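Local coordinates for protein fructose-bisphosphate aldolase (Slackia heliotrinireducens, PDB 4MOZ) that belongs to the DeoC/LacD family of aldolases and is built as a closed eight-stranded parallel TIM barrel, at residues D14-A19 against H167-L171; L37-D43 against C77-Q83; N137-L141 against G170-V174. One frame throughout, in Å; residues are numbered along the deposited sequence. Where two conformers were deposited one is given.

Interaction 1: residues D14-A19 against H167-L171; sequences DVLADA and HEEGL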
# COMPACT_ATOMS: atom_id res chain seq x y z
N ASP C 14 -27.09 5.66 5.52
CA ASP C 14 -26.03 4.66 5.37
C ASP C 14 -26.12 3.55 6.42
O ASP C 14 -25.32 2.62 6.42
CB ASP C 14 -24.64 5.31 5.36
CG ASP C 14 -24.34 6.12 6.62
OD1 ASP C 14 -25.28 6.44 7.37
OD2 ASP C 14 -23.15 6.44 6.85
N VAL C 15 -27.10 3.67 7.33
CA VAL C 15 -27.43 2.58 8.24
C VAL C 15 -28.46 1.70 7.55
O VAL C 15 -29.60 2.11 7.36
CB VAL C 15 -27.98 3.09 9.59
CG1 VAL C 15 -28.41 1.92 10.47
CG2 VAL C 15 -26.95 3.95 10.31
N LEU C 16 -28.04 0.50 7.17
CA LEU C 16 -28.85 -0.38 6.33
C LEU C 16 -30.07 -0.92 7.07
O LEU C 16 -30.10 -0.93 8.31
CB LEU C 16 -28.00 -1.53 5.77
CG LEU C 16 -26.64 -1.17 5.15
CD1 LEU C 16 -25.90 -2.43 4.71
CD2 LEU C 16 -26.78 -0.20 3.98
N ALA C 17 -31.07 -1.35 6.30
CA ALA C 17 -32.34 -1.83 6.85
C ALA C 17 -32.18 -2.84 8.00
O ALA C 17 -32.82 -2.69 9.04
CB ALA C 17 -33.21 -2.42 5.74
N ASP C 18 -31.31 -3.83 7.81
CA ASP C 18 -31.14 -4.88 8.82
C ASP C 18 -30.20 -4.49 9.97
O ASP C 18 -29.90 -5.31 10.84
CB ASP C 18 -30.71 -6.20 8.17
CG ASP C 18 -29.31 -6.14 7.55
OD1 ASP C 18 -28.75 -5.04 7.40
OD2 ASP C 18 -28.78 -7.22 7.19
N ALA C 19 -29.73 -3.24 9.97
CA ALA C 19 -28.89 -2.72 11.06
C ALA C 19 -29.59 -1.61 11.84
O ALA C 19 -29.07 -1.13 12.86
CB ALA C 19 -27.56 -2.24 10.51
N HIS C 167 -21.64 2.12 10.24
CA HIS C 167 -23.07 2.30 10.05
C HIS C 167 -23.71 1.12 9.39
O HIS C 167 -24.88 0.83 9.64
CB HIS C 167 -23.36 3.59 9.30
CG HIS C 167 -23.19 4.82 10.15
ND1 HIS C 167 -23.08 6.05 9.63
CD2 HIS C 167 -23.10 4.96 11.53
CE1 HIS C 167 -22.93 6.95 10.63
NE2 HIS C 167 -22.95 6.28 11.79
N GLU C 168 -22.94 0.41 8.58
CA GLU C 168 -23.36 -0.86 8.01
C GLU C 168 -23.66 -1.87 9.12
O GLU C 168 -24.53 -2.73 8.98
CB GLU C 168 -22.26 -1.39 7.08
CG GLU C 168 -22.60 -2.67 6.33
CD GLU C 168 -21.45 -3.21 5.50
OE1 GLU C 168 -20.35 -2.61 5.50
OE2 GLU C 168 -21.65 -4.25 4.84
N GLU C 169 -22.95 -1.73 10.24
CA GLU C 169 -23.08 -2.63 11.38
C GLU C 169 -24.00 -2.09 12.47
O GLU C 169 -24.23 -2.76 13.48
CB GLU C 169 -21.70 -2.94 11.99
CG GLU C 169 -20.83 -3.85 11.14
CD GLU C 169 -21.46 -5.22 10.89
OE1 GLU C 169 -22.19 -5.73 11.76
OE2 GLU C 169 -21.21 -5.78 9.80
N GLY C 170 -24.52 -0.88 12.29
CA GLY C 170 -25.38 -0.26 13.29
C GLY C 170 -24.63 0.29 14.50
O GLY C 170 -25.21 0.44 15.58
N LEU C 171 -23.35 0.59 14.32
CA LEU C 171 -22.53 1.20 15.36
C LEU C 171 -22.52 2.71 15.17
O LEU C 171 -22.53 3.20 14.04
CB LEU C 171 -21.10 0.67 15.30
CG LEU C 171 -20.87 -0.81 15.60
CD1 LEU C 171 -19.49 -1.23 15.13
CD2 LEU C 171 -21.05 -1.10 17.09
O HOH W 1 -25.73 -4.91 7.77

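Interaction 2: residues L37-D43 against C77-Q83; sequences LMLFACD and CGVMAGQ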
# COMPACT_ATOMS: atom_id res chain seq x y z
N LEU C 37 -24.48 13.20 24.54
CA LEU C 37 -23.37 12.27 24.74
C LEU C 37 -22.41 12.70 25.83
O LEU C 37 -21.71 13.71 25.69
CB LEU C 37 -22.61 12.02 23.43
CG LEU C 37 -21.45 11.01 23.49
CD1 LEU C 37 -21.96 9.60 23.76
CD2 LEU C 37 -20.62 11.04 22.22
N MSE C 38 -22.39 11.93 26.92
CA MSE C 38 -21.37 12.08 27.96
C MSE C 38 -20.31 11.02 27.70
O MSE C 38 -20.54 9.83 27.94
CB MSE C 38 -21.99 11.91 29.35
CG MSE C 38 -21.08 12.31 30.51
SE MSE C 38 -19.53 11.13 30.73
CE MSE C 38 -18.91 11.76 32.48
N LEU C 39 -19.16 11.45 27.19
CA LEU C 39 -18.08 10.54 26.82
C LEU C 39 -16.94 10.56 27.83
O LEU C 39 -16.35 11.62 28.09
CB LEU C 39 -17.57 10.85 25.40
CG LEU C 39 -16.48 9.94 24.81
CD1 LEU C 39 -16.67 9.77 23.31
CD2 LEU C 39 -15.07 10.42 25.13
N PHE C 40 -16.64 9.40 28.40
CA PHE C 40 -15.50 9.24 29.29
C PHE C 40 -14.32 8.72 28.47
O PHE C 40 -14.30 7.55 28.04
CB PHE C 40 -15.88 8.31 30.45
CG PHE C 40 -14.76 8.03 31.42
CD1 PHE C 40 -13.81 9.00 31.75
CD2 PHE C 40 -14.67 6.78 32.04
CE1 PHE C 40 -12.79 8.73 32.64
CE2 PHE C 40 -13.65 6.50 32.94
CZ PHE C 40 -12.71 7.48 33.25
N ALA C 41 -13.35 9.60 28.24
CA ALA C 41 -12.19 9.31 27.41
C ALA C 41 -11.09 8.59 28.20
O ALA C 41 -10.57 9.12 29.19
CB ALA C 41 -11.66 10.59 26.77
N CYS C 42 -10.74 7.39 27.74
CA CYS C 42 -9.73 6.55 28.39
C CYS C 42 -8.68 6.06 27.40
O CYS C 42 -8.15 4.96 27.53
CB CYS C 42 -10.41 5.35 29.06
SG CYS C 42 -11.58 5.78 30.37
N ASP C 43 -8.38 6.89 26.40
CA ASP C 43 -7.47 6.52 25.32
C ASP C 43 -6.08 7.15 25.46
O ASP C 43 -5.20 6.90 24.63
CB ASP C 43 -8.09 6.91 23.98
CG ASP C 43 -8.26 8.42 23.82
OD1 ASP C 43 -8.77 9.07 24.76
OD2 ASP C 43 -7.88 8.96 22.76
N CYS C 77 -21.75 7.50 33.20
CA CYS C 77 -21.18 7.93 31.93
C CYS C 77 -22.08 7.45 30.79
O CYS C 77 -22.86 6.51 30.97
CB CYS C 77 -19.77 7.35 31.74
SG CYS C 77 -18.63 7.54 33.13
N GLY C 78 -21.97 8.09 29.63
CA GLY C 78 -22.68 7.66 28.44
C GLY C 78 -21.92 6.51 27.81
O GLY C 78 -22.41 5.38 27.77
N VAL C 79 -20.70 6.81 27.34
CA VAL C 79 -19.79 5.80 26.82
C VAL C 79 -18.39 5.90 27.44
O VAL C 79 -17.95 6.99 27.83
CB VAL C 79 -19.64 5.85 25.27
CG1 VAL C 79 -20.97 5.60 24.57
CG2 VAL C 79 -19.02 7.17 24.81
N MSE C 80 -17.72 4.76 27.54
CA MSE C 80 -16.31 4.75 27.86
C MSE C 80 -15.56 4.47 26.57
O MSE C 80 -15.76 3.44 25.93
CB MSE C 80 -15.98 3.67 28.88
CG MSE C 80 -14.51 3.60 29.22
SE MSE C 80 -14.09 2.05 30.30
CE MSE C 80 -12.16 2.26 30.42
N ALA C 81 -14.71 5.42 26.18
CA ALA C 81 -13.92 5.30 24.95
C ALA C 81 -12.49 4.85 25.26
O ALA C 81 -11.79 5.49 26.04
CB ALA C 81 -13.90 6.62 24.19
N GLY C 82 -12.09 3.74 24.65
CA GLY C 82 -10.73 3.22 24.81
C GLY C 82 -10.30 2.32 23.67
O GLY C 82 -11.12 1.90 22.85
N GLN C 83 -9.00 2.00 23.63
CA GLN C 83 -8.46 1.10 22.61
C GLN C 83 -9.04 -0.31 22.75
O GLN C 83 -9.41 -0.73 23.86
CB GLN C 83 -6.93 1.05 22.68
CG GLN C 83 -6.23 2.30 22.18
CD GLN C 83 -6.08 3.36 23.26
OE1 GLN C 83 -6.40 3.12 24.44
NE2 GLN C 83 -5.60 4.54 22.88
O HOH W 2 -5.51 4.44 27.11

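Interaction 3: residues N137-L141 against G170-V174; sequences NVVGL and GLIVV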
# COMPACT_ATOMS: atom_id res chain seq x y z
N ASN C 137 -20.13 -5.20 25.16
CA ASN C 137 -21.14 -4.19 24.82
C ASN C 137 -20.56 -2.99 24.05
O ASN C 137 -20.53 -1.86 24.56
CB ASN C 137 -21.88 -3.75 26.09
CG ASN C 137 -23.03 -2.80 25.80
OD1 ASN C 137 -23.76 -2.96 24.82
ND2 ASN C 137 -23.19 -1.79 26.66
N VAL C 138 -20.12 -3.25 22.83
CA VAL C 138 -19.57 -2.20 21.97
C VAL C 138 -20.73 -1.49 21.30
O VAL C 138 -21.52 -2.10 20.58
CB VAL C 138 -18.61 -2.77 20.90
CG1 VAL C 138 -18.10 -1.66 19.98
CG2 VAL C 138 -17.45 -3.51 21.55
N VAL C 139 -20.84 -0.19 21.56
CA VAL C 139 -21.93 0.60 20.99
C VAL C 139 -21.46 1.46 19.82
O VAL C 139 -22.27 1.89 19.00
CB VAL C 139 -22.65 1.46 22.07
CG1 VAL C 139 -23.22 0.56 23.16
CG2 VAL C 139 -21.71 2.50 22.66
N GLY C 140 -20.16 1.69 19.73
CA GLY C 140 -19.63 2.52 18.66
C GLY C 140 -18.13 2.53 18.52
O GLY C 140 -17.40 1.81 19.22
N LEU C 141 -17.67 3.37 17.59
CA LEU C 141 -16.27 3.49 17.26
C LEU C 141 -15.84 4.94 17.33
O LEU C 141 -16.65 5.86 17.15
CB LEU C 141 -16.00 2.95 15.86
CG LEU C 141 -16.48 1.55 15.46
CD1 LEU C 141 -16.03 1.26 14.04
CD2 LEU C 141 -16.00 0.47 16.41
N GLY C 170 -24.52 -0.88 12.29
CA GLY C 170 -25.38 -0.26 13.29
C GLY C 170 -24.63 0.29 14.50
O GLY C 170 -25.21 0.44 15.58
N LEU C 171 -23.35 0.59 14.32
CA LEU C 171 -22.53 1.20 15.36
C LEU C 171 -22.52 2.71 15.17
O LEU C 171 -22.53 3.20 14.04
CB LEU C 171 -21.10 0.67 15.30
CG LEU C 171 -20.87 -0.81 15.60
CD1 LEU C 171 -19.49 -1.23 15.13
CD2 LEU C 171 -21.05 -1.10 17.09
N ILE C 172 -22.50 3.45 16.28
CA ILE C 172 -22.36 4.90 16.19
C ILE C 172 -20.89 5.26 15.95
O ILE C 172 -20.00 4.44 16.18
CB ILE C 172 -22.95 5.64 17.41
CG1 ILE C 172 -22.09 5.44 18.65
CG2 ILE C 172 -24.40 5.22 17.66
CD1 ILE C 172 -22.19 6.57 19.65
N VAL C 173 -20.65 6.48 15.47
CA VAL C 173 -19.28 6.92 15.21
C VAL C 173 -19.01 8.31 15.78
O VAL C 173 -19.73 9.27 15.47
CB VAL C 173 -18.96 6.93 13.70
CG1 VAL C 173 -17.50 7.33 13.47
CG2 VAL C 173 -19.23 5.56 13.09
N VAL C 174 -17.98 8.40 16.60
CA VAL C 174 -17.49 9.67 17.13
C VAL C 174 -16.13 9.96 16.49
O VAL C 174 -15.21 9.14 16.57
CB VAL C 174 -17.33 9.64 18.67
CG1 VAL C 174 -16.88 11.00 19.19
CG2 VAL C 174 -18.63 9.21 19.35

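Interaction 1: residues D14-A19 against H167-L171
This is a loop-to-helix-end contact at the N-terminal end of the TIM barrel, where residues 14-19, leading into helix 20-30, lie over the C-terminus of helix 152-168. That helix ends in a Schellman motif with Gly-170 at positive phi (76°), and a CB on Gly-170 would collide with the carbonyl O of Ala-19. At one end of the contact His-167 ND1 donates a nearly straight hydrogen bond to Asp-14 OD2 (2.8 Å, 173°). The same carboxylate oxygen forms a salt bridge with Arg-84 of the second subunit, while His-167 NE2 reaches Asp-207 within the chain, so the imidazole links the loop to the barrel body beside a subunit interface. Val-15 packs CG2 on His-167 CB (3.7 Å), and Leu-16 CD1 rests on the aliphatic CG of Glu-168 (3.7 Å). At the other end, Ala-19 CB sits 3.4 Å from Glu-168 O. A water donates to that same Glu-168 O (2.8 Å) and to Asp-18 OD1 (3.0 Å).

Interaction 2: residues L37-D43 against C77-Q83
Strands 37-41 and 79-82 run parallel as neighbours in the barrel, their axes 4.8 Å apart and inclined at 35°. Met-38 O accepts from Val-79 N (3.1 Å) and, weakly, from Gly-78 N (2.8 Å, 130°). Beyond it, Phe-40 uses both its backbone groups: N donates to Val-79 O (2.8 Å) and O accepts from Ala-81 N (2.9 Å). Ala-81 O then takes Cys-42 N (2.8 Å). The alternate residues Leu-37, Leu-39 and Ala-41 bond through their backbones to the region of strand 266-269. Past the strands, Gln-83 NE2 donates to Asp-43 O (3.0 Å) as well as bonding Ser-105, while a water donates to Cys-42 O and Gln-83 OE1. Leu-39 CG meets Val-79 CG2 (3.8 Å) on the face turned to the barrel interior; on the other, Cys-42 SG touches Met-80 CE (3.6 Å), with both methionines modelled as selenomethionine. This parallel pairing, in which Phe-40 bonds to the residues flanking Met-80, joins the first two strands of a TIM barrel, here closed by strand 266-269.

Interaction 3: residues N137-L141 against G170-V174
Leu-141, Leu-171 and Ile-172 lose the most surface where strands 138-145 and 172-177, parallel neighbours in the TIM barrel, come together. Their axes approach to 4.7 Å and diverge by 45°. Leu-141 contributes both backbone groups: its N donates to Ile-172 O (2.9 Å) and its O accepts from Val-174 N (2.9 Å), so that it straddles Val-173, its bridge partner. Val-173 CA also makes a CA-H...O contact with Leu-141 O (3.4 Å). The side chain of Leu-141 leaves the sheet on the same face as Val-173, and its CD2 meets Leu-171 CD1 at 4.1 Å. Leu-171 lies just before the strand, its CA-CB bond directed toward 137-141; its CD2 is 3.7 Å from Val-138 O and 4.2 Å from Val-138 CG1, closing an apolar patch with Leu-141. Ile-172 anchors the start of the pairing, with N donating to Val-139 O (3.1 Å). Its side chain turns to the opposite face, over Gly-140. The two CA atoms, of Gly-140 and Ile-172, are only 4.4 Å apart, and a CB on Gly-140 would clash with Ile-172 CG1, so the absence of a side chain there permits the close approach. The strands are the two ends of a beta-alpha-beta unit connected by helix 152-168. That helix packs on Leu-141 and Val-173 through Ala-166, while helix 125-132 touches Leu-141 and Leu-171; Ile-172 faces helix 20-30, and backbone bonds continue the sheet from Val-139 to Tyr-99 and from Val-173 to Phe-208.

How the interactions relate
Interactions 2 and 3 belong to the same barrel wall, pairing the first strand with the second and the fourth with the fifth; their centres lie 11 Å apart. They meet within the barrel, where Val-79 CG1 packs on Val-139 CG2 (3.7 Å) and Leu-37 CD2 on Val-174 CG2 (3.9 Å). Interaction 1 sits farther out, its centre 11 Å from that of interaction 3 and 22 Å from that of interaction 2, with no direct touch to the latter (nearest atoms about 10 Å). It shares Gly-170 and Leu-171 with interaction 3, and His-167 NE2 rests 4.0 Å from Val-173 CG2. One turn thus ends the helix against the N-terminal loop and starts the fifth strand.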